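Periplasmic sensor hybrid histidine kinase (Anaeromyxobacter dehalogenans, PDB 4K0D) probably acts as a membrane-bound sensor kinase that phosphorylates itself on histidine at the expense of ATP, its periplasmic helical-bundle domain being the part described here. Local coordinates at residues B[24-27]-B[28-32]. Numbering follows the deposited sequence. Where two conformers were deposited one is given.
Sequences ASLE and SAVLH. With ZN (zinc ion), chain C.
Leu26 and Val30, one turn apart on helix 16-42, touch through methyl groups, Leu26 CD1 lying 4.2 Å from Val30 CG2. The first torsion of Val30 (165°) sets CG1 opposite the backbone N and turns CG2 back along the helix, 3.4 Å from Leu26 O. Leu26 O also accepts a hydrogen bond from Val30 N at 3.0 Å. The amides beside it follow the same i to i+4 pattern: Ser28 N reaches Ala24 O at 2.8 Å, Ala29 N bonds to Ser25 O, and Leu31 N meets Glu27 O at 3.1 Å. Glu27 O also receives a weak bond from Val30 N, while Leu31 CG lies 3.7 Å from Glu27 O.

Beyond this backbone frame, Leu26 and Val30 face the interior, against Leu127 and Leu124 of helix 117-145 and Ile82 and Phe89 of helix 73-102. Ala24, Ser28 and Leu31 pack on the second subunit. His32, whose amide is held by Ser28 O, carries its ring away from the preceding turn, CG being anti to the backbone N (-175°), and ND1 binds zinc at 2.0 Å. Asp10 and Glu14 of the second subunit bind the same ion. The arrangement is thus one continuous alpha-helical segment of a helical-bundle sensor domain, with a hydrophobic core face and an intersubunit zinc site.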
loop_
_atom_site.group_PDB
_atom_site.type_symbol
_atom_site.label_atom_id
_atom_site.label_comp_id
_atom_site.label_asym_id
_atom_site.label_seq_id
_atom_site.Cartn_x
_atom_site.Cartn_y
_atom_site.Cartn_z
ATOM N N ALA B 24 -2.357 -2.687 -3.588
ATOM C CA ALA B 24 -1.023 -3.054 -4.089
ATOM C C ALA B 24 -0.973 -4.533 -4.385
ATOM O O ALA B 24 -0.371 -4.976 -5.378
ATOM C CB ALA B 24 0.062 -2.689 -3.096
ATOM N N SER B 25 -1.588 -5.312 -3.514
ATOM C CA SER B 25 -1.531 -6.755 -3.635
ATOM C C SER B 25 -2.258 -7.252 -4.877
ATOM O O SER B 25 -1.822 -8.225 -5.498
ATOM C CB SER B 25 -2.169 -7.396 -2.420
ATOM O OG SER B 25 -1.153 -8.008 -1.670
ATOM N N LEU B 26 -3.346 -6.575 -5.250
ATOM C CA LEU B 26 -4.070 -6.944 -6.443
ATOM C C LEU B 26 -3.227 -6.528 -7.672
ATOM O O LEU B 26 -3.032 -7.313 -8.591
ATOM C CB LEU B 26 -5.439 -6.273 -6.463
ATOM C CG LEU B 26 -6.302 -6.424 -7.739
ATOM C CD1 LEU B 26 -6.581 -7.945 -8.156
ATOM C CD2 LEU B 26 -7.662 -5.745 -7.494
ATOM N N GLU B 27 -2.733 -5.292 -7.658
ATOM C CA GLU B 27 -1.727 -4.834 -8.631
ATOM C C GLU B 27 -0.662 -5.937 -8.866
ATOM O O GLU B 27 -0.415 -6.337 -9.998
ATOM C CB GLU B 27 -1.084 -3.488 -8.196
ATOM C CG GLU B 27 -1.950 -2.224 -8.525
ATOM C CD GLU B 27 -1.610 -0.912 -7.738
ATOM O OE1 GLU B 27 -0.557 -0.829 -7.069
ATOM O OE2 GLU B 27 -2.433 0.049 -7.783
ATOM N N SER B 28 -0.037 -6.407 -7.797
ATOM C CA SER B 28 0.991 -7.486 -7.859
ATOM C C SER B 28 0.462 -8.857 -8.416
ATOM O O SER B 28 1.107 -9.509 -9.286
ATOM C CB SER B 28 1.605 -7.630 -6.480
ATOM O OG SER B 28 2.889 -8.193 -6.501
ATOM N N ALA B 29 -0.740 -9.255 -8.033
ATOM C CA ALA B 29 -1.287 -10.551 -8.485
ATOM C C ALA B 29 -1.490 -10.466 -10.007
ATOM O O ALA B 29 -1.383 -11.432 -10.753
ATOM C CB ALA B 29 -2.632 -10.852 -7.746
ATOM N N VAL B 30 -1.842 -9.290 -10.480
ATOM C CA VAL B 30 -2.119 -9.118 -11.871
ATOM C C VAL B 30 -0.806 -9.190 -12.635
ATOM O O VAL B 30 -0.711 -9.931 -13.628
ATOM C CB VAL B 30 -2.868 -7.774 -12.155
ATOM C CG1 VAL B 30 -2.845 -7.424 -13.619
ATOM C CG2 VAL B 30 -4.260 -7.896 -11.690
ATOM N N LEU B 31 0.220 -8.488 -12.146
ATOM C CA LEU B 31 1.543 -8.600 -12.753
ATOM C C LEU B 31 1.964 -10.041 -12.778
ATOM O O LEU B 31 2.507 -10.513 -13.761
ATOM C CB LEU B 31 2.592 -7.843 -11.966
ATOM C CG LEU B 31 2.526 -6.339 -12.240
ATOM C CD1 LEU B 31 3.329 -5.519 -11.261
ATOM C CD2 LEU B 31 3.007 -6.055 -13.657
ATOM N N HIS B 32 1.732 -10.729 -11.673
ATOM C CA HIS B 32 2.298 -12.047 -11.458
ATOM C C HIS B 32 1.614 -13.011 -12.434
ATOM O O HIS B 32 2.262 -13.870 -12.996
ATOM C CB HIS B 32 2.235 -12.514 -9.996
ATOM C CG HIS B 32 2.942 -13.831 -9.753
ATOM N ND1 HIS B 32 4.296 -13.930 -9.617
ATOM C CD2 HIS B 32 2.460 -15.095 -9.653
ATOM C CE1 HIS B 32 4.654 -15.199 -9.481
ATOM N NE2 HIS B 32 3.554 -15.932 -9.486
HETATM ZN ZN ZN C . 5.623 -12.387 -9.483
#